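Protocatechuate decarboxylase (Klebsiella pneumoniae, PDB 5O3M) catalyses the non-oxidative decarboxylation of 3,4-dihydroxybenzoate to catechol as a UbiD-family, prenylated-flavin-dependent enzyme, and can also run in the para-carboxylating direction. Local coordinates at residues Leu34-Gln37 against Gln41-Glu44; Glu423-Asp426 against Asp431-Leu434; Ser461-Tyr466 against Arg471-Ser476. All coordinates share one frame; numbering follows the deposited sequence.

Contact 1 of 3, residues Leu34-Gln37 against Gln41-Glu44; sequences LLQQ and QYLE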
loop_
_atom_site.group_PDB
_atom_site.type_symbol
_atom_site.label_atom_id
_atom_site.label_comp_id
_atom_site.label_asym_id
_atom_site.label_seq_id
_atom_site.Cartn_x
_atom_site.Cartn_y
_atom_site.Cartn_z
ATOM N N LEU A 34 23.497 40.255 31.231
ATOM C CA LEU A 34 23.891 40.117 29.832
ATOM C C LEU A 34 22.727 40.437 28.908
ATOM O O LEU A 34 22.895 41.117 27.892
ATOM C CB LEU A 34 24.420 38.710 29.553
ATOM C CG LEU A 34 24.981 38.558 28.132
ATOM C CD1 LEU A 34 26.322 37.861 28.153
ATOM C CD2 LEU A 34 24.005 37.815 27.219
ATOM N N LEU A 35 21.533 39.975 29.261
ATOM C CA LEU A 35 20.369 40.187 28.407
ATOM C C LEU A 35 19.990 41.654 28.317
ATOM O O LEU A 35 19.494 42.102 27.282
ATOM C CB LEU A 35 19.182 39.381 28.927
ATOM C CG LEU A 35 19.257 37.853 28.891
ATOM C CD1 LEU A 35 17.954 37.297 29.413
ATOM C CD2 LEU A 35 19.534 37.357 27.487
ATOM N N GLN A 36 20.192 42.414 29.389
ATOM C CA GLN A 36 19.815 43.819 29.353
ATOM C C GLN A 36 20.664 44.633 28.393
ATOM O O GLN A 36 20.274 45.758 28.060
ATOM C CB GLN A 36 19.892 44.407 30.752
ATOM C CG GLN A 36 18.812 43.881 31.662
ATOM C CD GLN A 36 18.957 44.413 33.065
ATOM O OE1 GLN A 36 20.013 44.281 33.674
ATOM N NE2 GLN A 36 17.901 45.028 33.582
ATOM N N GLN A 37 21.793 44.097 27.938
ATOM C CA GLN A 37 22.629 44.756 26.941
ATOM C C GLN A 37 22.209 44.443 25.505
ATOM O O GLN A 37 22.866 44.905 24.567
ATOM C CB GLN A 37 24.095 44.367 27.158
ATOM C CG GLN A 37 24.678 44.892 28.467
ATOM C CD GLN A 37 24.664 46.423 28.535
ATOM O OE1 GLN A 37 24.984 47.103 27.555
ATOM N NE2 GLN A 37 24.271 46.964 29.686
ATOM N N GLN A 41 15.373 41.372 24.831
ATOM C CA GLN A 41 15.735 40.108 25.458
ATOM C C GLN A 41 15.259 39.987 26.899
ATOM O O GLN A 41 14.982 38.879 27.360
ATOM C CB GLN A 41 17.257 39.912 25.408
ATOM C CG GLN A 41 17.754 39.583 24.022
ATOM C CD GLN A 41 17.164 38.269 23.500
ATOM O OE1 GLN A 41 16.858 37.355 24.268
ATOM N NE2 GLN A 41 16.993 38.185 22.192
ATOM N N TYR A 42 15.151 41.100 27.611
ATOM C CA TYR A 42 14.718 41.114 28.995
ATOM C C TYR A 42 13.654 42.188 29.132
ATOM O O TYR A 42 13.825 43.299 28.620
ATOM C CB TYR A 42 15.914 41.378 29.940
ATOM C CG TYR A 42 15.561 41.355 31.412
ATOM C CD1 TYR A 42 15.310 40.151 32.081
ATOM C CD2 TYR A 42 15.456 42.541 32.130
ATOM C CE1 TYR A 42 14.979 40.143 33.433
ATOM C CE2 TYR A 42 15.134 42.549 33.474
ATOM C CZ TYR A 42 14.895 41.357 34.126
ATOM O OH TYR A 42 14.564 41.404 35.471
ATOM N N LEU A 43 12.547 41.855 29.802
ATOM C CA LEU A 43 11.479 42.822 30.029
ATOM C C LEU A 43 10.951 42.692 31.452
ATOM O O LEU A 43 10.759 41.576 31.943
ATOM C CB LEU A 43 10.338 42.636 29.018
ATOM C CG LEU A 43 9.118 43.551 29.171
ATOM C CD1 LEU A 43 9.474 44.977 28.814
ATOM C CD2 LEU A 43 7.969 43.038 28.302
ATOM N N GLU A 44 10.736 43.837 32.117
ATOM C CA GLU A 44 10.152 43.888 33.455
ATOM C C GLU A 44 8.787 44.569 33.439
ATOM O O GLU A 44 8.500 45.411 32.579
ATOM C CB GLU A 44 11.055 44.633 34.446
ATOM C CG GLU A 44 12.377 43.948 34.747
ATOM C CD GLU A 44 12.969 44.421 36.056
ATOM O OE1 GLU A 44 12.345 45.309 36.669
ATOM O OE2 GLU A 44 14.025 43.893 36.483
HETATM O O HOH W 1 16.584 43.492 26.763
#
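Q36 and Y42 lie side by side and point the same way, the glutamine chain running along the CD2-CE2 side of the tyrosine ring. The approach to the ring is oblique: Q36 CG comes to 3.6 Å from Y42 CD2, and farther out Q36 NE2 sits 3.7 Å from Y42 CE2. The amide plane stands 80° from that of the ring, nearly perpendicular. With CG anti to the backbone N (chi1 -178°), Y42 carries its ring along the flank of the helix end, where the extended Q36 chain can follow it.

Next to this pair the contact is aliphatic, L35 meeting the CB of Q41 and of Y42. L35 crosses Q41 at about a right angle, with L35 CD2 4.0 Å from Q41 CB, while L35 CB meets Y42 CB at the same separation. Q41 OE1 turns to R101 of helix 99-106. A water accepts from Y42 N at 2.9 Å and can donate to L35 O at 3.3 Å, though it has other acceptors in reach. Aliphatic and amide-ring contacts, with this water, thus join the end of helix 28-36 to the start of strand 42-45. At the far end of the ring, Y42 OH donates to E44 OE2 at 2.7 Å, meeting the anti side of a carboxylate at the ring edge; N81 holds E44 OE1, so the tyrosine hydroxyl is anchored to a carboxylate that is itself held.

Contact 2 of 3, residues Glu423-Asp426 against Asp431-Leu434; sequences EDVD and DDIL. With 9JE (pentane-1,5-diol), chain H.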
loop_
_atom_site.group_PDB
_atom_site.type_symbol
_atom_site.label_atom_id
_atom_site.label_comp_id
_atom_site.label_asym_id
_atom_site.label_seq_id
_atom_site.Cartn_x
_atom_site.Cartn_y
_atom_site.Cartn_z
ATOM N N GLU A 423 21.271 20.784 1.784
ATOM C CA GLU A 423 21.992 21.852 2.458
ATOM C C GLU A 423 21.555 23.242 2.021
ATOM O O GLU A 423 22.005 24.211 2.629
ATOM C CB GLU A 423 23.503 21.710 2.248
ATOM C CG GLU A 423 23.977 22.029 0.837
ATOM C CD GLU A 423 23.992 20.809 -0.087
ATOM O OE1 GLU A 423 23.298 19.803 0.188
ATOM O OE2 GLU A 423 24.710 20.868 -1.106
ATOM N N ASP A 424 20.687 23.371 1.011
ATOM C CA ASP A 424 20.181 24.677 0.594
ATOM C C ASP A 424 18.794 24.978 1.155
ATOM O O ASP A 424 18.113 25.885 0.667
ATOM C CB ASP A 424 20.170 24.794 -0.940
ATOM C CG ASP A 424 19.287 23.738 -1.602
ATOM O OD1 ASP A 424 18.838 22.809 -0.891
ATOM O OD2 ASP A 424 19.031 23.839 -2.825
ATOM N N VAL A 425 18.350 24.228 2.157
ATOM C CA VAL A 425 17.064 24.456 2.808
ATOM C C VAL A 425 17.341 24.862 4.245
ATOM O O VAL A 425 18.105 24.193 4.947
ATOM C CB VAL A 425 16.158 23.208 2.777
ATOM C CG1 VAL A 425 14.810 23.537 3.431
ATOM C CG2 VAL A 425 15.965 22.665 1.342
ATOM N N ASP A 426 16.707 25.939 4.689
ATOM C CA ASP A 426 16.929 26.445 6.044
ATOM C C ASP A 426 16.049 25.656 7.014
ATOM O O ASP A 426 14.830 25.868 7.078
ATOM C CB ASP A 426 16.628 27.942 6.106
ATOM C CG ASP A 426 16.863 28.532 7.509
ATOM O OD1 ASP A 426 16.780 29.770 7.655
ATOM O OD2 ASP A 426 17.153 27.765 8.453
ATOM N N ASP A 431 8.623 27.769 6.773
ATOM C CA ASP A 431 8.237 28.056 5.394
ATOM C C ASP A 431 9.106 27.278 4.416
ATOM O O ASP A 431 8.625 26.762 3.396
ATOM C CB ASP A 431 8.357 29.559 5.124
ATOM C CG ASP A 431 7.148 30.344 5.582
ATOM O OD1 ASP A 431 6.195 29.750 6.139
ATOM O OD2 ASP A 431 7.142 31.573 5.374
ATOM N N ASP A 432 10.396 27.197 4.706
ATOM C CA ASP A 432 11.327 26.600 3.766
ATOM C C ASP A 432 11.256 25.076 3.829
ATOM O O ASP A 432 11.408 24.411 2.803
ATOM C CB ASP A 432 12.725 27.132 4.067
ATOM C CG ASP A 432 13.608 27.260 2.828
ATOM O OD1 ASP A 432 14.820 27.039 2.994
ATOM O OD2 ASP A 432 13.115 27.581 1.715
ATOM N N ILE A 433 11.014 24.522 5.021
ATOM C CA ILE A 433 10.706 23.099 5.153
ATOM C C ILE A 433 9.497 22.733 4.300
ATOM O O ILE A 433 9.547 21.801 3.499
ATOM C CB ILE A 433 10.468 22.731 6.629
ATOM C CG1 ILE A 433 11.718 23.011 7.487
ATOM C CG2 ILE A 433 10.000 21.281 6.750
ATOM C CD1 ILE A 433 11.447 22.965 9.014
ATOM N N LEU A 434 8.390 23.456 4.460
ATOM C CA LEU A 434 7.215 23.177 3.636
ATOM C C LEU A 434 7.512 23.342 2.144
ATOM O O LEU A 434 6.914 22.653 1.307
ATOM C CB LEU A 434 6.050 24.075 4.072
ATOM C CG LEU A 434 5.442 23.623 5.414
ATOM C CD1 LEU A 434 4.452 24.613 5.985
ATOM C CD2 LEU A 434 4.769 22.213 5.291
HETATM C C02 9JE H . 19.919 20.413 -3.653
HETATM C C03 9JE H . 21.234 20.962 -3.130
HETATM C C04 9JE H . 21.916 21.988 -4.026
HETATM C C05 9JE H . 22.968 22.686 -3.129
HETATM C C06 9JE H . 23.794 23.662 -3.956
HETATM O O01 9JE H . 20.297 19.408 -4.567
HETATM O O07 9JE H . 22.922 24.006 -5.055
#
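D432 OD1 accepts the backbone N-H of D426 at 2.8 Å, in a nearly straight bond with an angle of 172° at the hydrogen. The anti lone pair, directed away from OD2, receives this proton, while OD2 forms a salt bridge with R495. R495 also donates to D424 O, so one arginine ties the loop to the same aspartate that grips it from the helix.

V425 packs against this carboxylate. Its CG1, anti to the backbone N (chi1 -178°), reaches 3.5 Å from D432 OD1, and V425 CG1 also lies 3.6 Å from D432 O. The D426 carboxylate leads elsewhere: its OD2 accepts from F428 N within the connecting turn. D431 OD1 is hydrogen-bonded to S430 OG of the second subunit.

Earlier in the loop, E423 and D424 line the pocket of the bound pentane-1,5-diol. E423 OE2 lies 3.2 Å from ligand C05, and D424 OD2 is 3.6 Å from C04; D424 OD2 is also salt-bridged to R440, another pocket residue, and K490 hydrogen-bonds the diol. These bonds are consistent with D432 holding the loop after strand 417-422 in place, its buried negative charge probably balanced chiefly by R495.

Contact 3 of 3, residues Ser461-Tyr466 against Arg471-Ser476; sequences SQTPEY and RGNGIS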
loop_
_atom_site.group_PDB
_atom_site.type_symbol
_atom_site.label_atom_id
_atom_site.label_comp_id
_atom_site.label_asym_id
_atom_site.label_seq_id
_atom_site.Cartn_x
_atom_site.Cartn_y
_atom_site.Cartn_z
ATOM N N SER A 461 -2.436 11.574 19.497
ATOM C CA SER A 461 -2.744 10.748 18.330
ATOM C C SER A 461 -2.200 9.321 18.445
ATOM O O SER A 461 -2.521 8.480 17.595
ATOM C CB SER A 461 -2.224 11.426 17.039
ATOM O OG SER A 461 -0.808 11.318 16.869
ATOM N N GLN A 462 -1.443 9.006 19.500
ATOM C CA GLN A 462 -0.841 7.677 19.648
ATOM C C GLN A 462 -1.731 6.780 20.513
ATOM O O GLN A 462 -1.441 6.500 21.685
ATOM C CB GLN A 462 0.576 7.804 20.212
ATOM C CG GLN A 462 1.532 8.522 19.222
ATOM C CD GLN A 462 2.987 8.526 19.655
ATOM O OE1 GLN A 462 3.476 7.567 20.255
ATOM N NE2 GLN A 462 3.696 9.614 19.341
ATOM N N THR A 463 -2.821 6.310 19.897
ATOM C CA THR A 463 -3.817 5.475 20.557
ATOM C C THR A 463 -4.376 4.486 19.557
ATOM O O THR A 463 -4.350 4.741 18.343
ATOM C CB THR A 463 -5.000 6.279 21.133
ATOM O OG1 THR A 463 -5.769 6.845 20.053
ATOM C CG2 THR A 463 -4.553 7.362 22.117
ATOM N N PRO A 464 -4.958 3.374 20.028
ATOM C CA PRO A 464 -5.705 2.478 19.126
ATOM C C PRO A 464 -6.902 3.151 18.473
ATOM O O PRO A 464 -7.315 2.728 17.387
ATOM C CB PRO A 464 -6.150 1.314 20.046
ATOM C CG PRO A 464 -5.237 1.407 21.282
ATOM C CD PRO A 464 -4.993 2.914 21.436
ATOM N N GLU A 465 -7.496 4.165 19.112
ATOM C CA GLU A 465 -8.645 4.848 18.513
ATOM C C GLU A 465 -8.252 5.625 17.258
ATOM O O GLU A 465 -9.094 5.858 16.389
ATOM C CB GLU A 465 -9.306 5.790 19.529
ATOM C CG GLU A 465 -10.006 5.125 20.757
ATOM C CD GLU A 465 -9.061 4.327 21.653
ATOM O OE1 GLU A 465 -7.943 4.796 21.937
ATOM O OE2 GLU A 465 -9.429 3.204 22.060
ATOM N N TYR A 466 -6.988 6.029 17.131
ATOM C CA TYR A 466 -6.581 6.862 16.005
ATOM C C TYR A 466 -6.160 6.044 14.782
ATOM O O TYR A 466 -6.316 6.515 13.649
ATOM C CB TYR A 466 -5.425 7.786 16.429
ATOM C CG TYR A 466 -5.431 9.175 15.808
ATOM C CD1 TYR A 466 -5.002 9.384 14.501
ATOM C CD2 TYR A 466 -5.861 10.283 16.542
ATOM C CE1 TYR A 466 -5.007 10.653 13.933
ATOM C CE2 TYR A 466 -5.859 11.561 15.987
ATOM C CZ TYR A 466 -5.434 11.741 14.686
ATOM O OH TYR A 466 -5.449 13.017 14.156
ATOM N N ARG A 471 -1.467 -0.534 18.749
ATOM C CA ARG A 471 -1.960 -1.563 19.659
ATOM C C ARG A 471 -2.136 -1.064 21.079
ATOM O O ARG A 471 -2.632 -1.830 21.917
ATOM C CB ARG A 471 -1.022 -2.783 19.676
ATOM C CG ARG A 471 -0.908 -3.493 18.333
ATOM C CD ARG A 471 0.256 -4.480 18.302
ATOM N NE ARG A 471 0.168 -5.348 17.124
ATOM C CZ ARG A 471 1.089 -6.233 16.763
ATOM N NH1 ARG A 471 2.181 -6.390 17.495
ATOM N NH2 ARG A 471 0.900 -6.983 15.679
ATOM N N GLY A 472 -1.733 0.172 21.370
ATOM C CA GLY A 472 -1.813 0.695 22.739
ATOM C C GLY A 472 -1.332 2.136 22.768
ATOM O O GLY A 472 -0.719 2.628 21.818
ATOM N N ASN A 473 -1.642 2.812 23.876
ATOM C CA ASN A 473 -1.268 4.218 24.007
ATOM C C ASN A 473 0.245 4.388 24.004
ATOM O O ASN A 473 0.983 3.612 24.615
ATOM C CB ASN A 473 -1.852 4.807 25.285
ATOM C CG ASN A 473 -3.371 4.815 25.276
ATOM O OD1 ASN A 473 -3.992 4.828 24.210
ATOM N ND2 ASN A 473 -3.974 4.804 26.464
ATOM N N GLY A 474 0.709 5.412 23.301
ATOM C CA GLY A 474 2.133 5.674 23.254
ATOM C C GLY A 474 2.874 4.932 22.172
ATOM O O GLY A 474 4.107 5.008 22.129
ATOM N N ILE A 475 2.163 4.199 21.319
ATOM C CA ILE A 475 2.718 3.581 20.118
ATOM C C ILE A 475 2.286 4.422 18.919
ATOM O O ILE A 475 1.190 5.007 18.888
ATOM C CB ILE A 475 2.260 2.108 19.978
ATOM C CG1 ILE A 475 2.664 1.315 21.218
ATOM C CG2 ILE A 475 2.846 1.431 18.716
ATOM C CD1 ILE A 475 2.099 -0.105 21.229
ATOM N N SER A 476 3.138 4.487 17.914
ATOM C CA SER A 476 2.849 5.365 16.799
ATOM C C SER A 476 3.242 4.709 15.481
ATOM O O SER A 476 4.094 3.819 15.425
ATOM C CB SER A 476 3.586 6.709 16.966
ATOM O OG SER A 476 3.050 7.698 16.097
HETATM O O HOH W 2 -6.685 4.073 24.360
#
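The backbones of 461-466 and 471-476 come closest at T463 and N473, whose CA atoms are 4.5 Å apart, and are joined where G474 N donates to Q462 O at 2.9 Å. Q462 centres an inverse gamma turn, and G472-I475 form a type II beta turn. The Q462 oxygen also receives a CA-H...O contact from N473 CA at 3.3 Å.

Q462 runs extended beyond CG across the start of the strand, bringing Q462 CD to 3.3 Å from S476 CB. Its amide is fixed by outside partners: OE1 accepts from H456 N and NE2 donates to D459. On the more exposed side, N473 OD1 meets T463 CG2 at 3.3 Å, with P464 CD nearby. N473 and P464 cross at about a right angle, and P464 CG rests 3.7 Å from G472 N. A water donates to both E465 OE1 and N473 OD1, bridging the two segments.

The contact closes the loop between strands 447-454 and 475-482, which pair antiparallel in the C-terminal five-stranded sheet; G474 and S476 bond to the backbone of G455 and I453. Two other subunits adjoin it: Q442 of the second binds the hydroxyls of S461 and S476, and E398 of the third forms a salt bridge with R471.

In the fold
From the N terminus, contact 1 closes the short turn between helix 28-36 and strand 42-45, an outer strand of the mixed four-stranded sheet. Much later in the chain, contact 2 closes the loop from strand 417-422 into helix 430-439, and contact 3 the loop from strand 447-454 into strand 475-482. The three follow in series, neither nesting nor crossing. Contacts 2 and 3 adjoin strands that are neighbours in one five-stranded sheet, yet their nearest atoms are about 16 Å apart. The centre of contact 1 lies about 43 Å from that of contact 3. All three come within reach of the second subunit, contact 1 through a single residue, and contact 3 also meets a third.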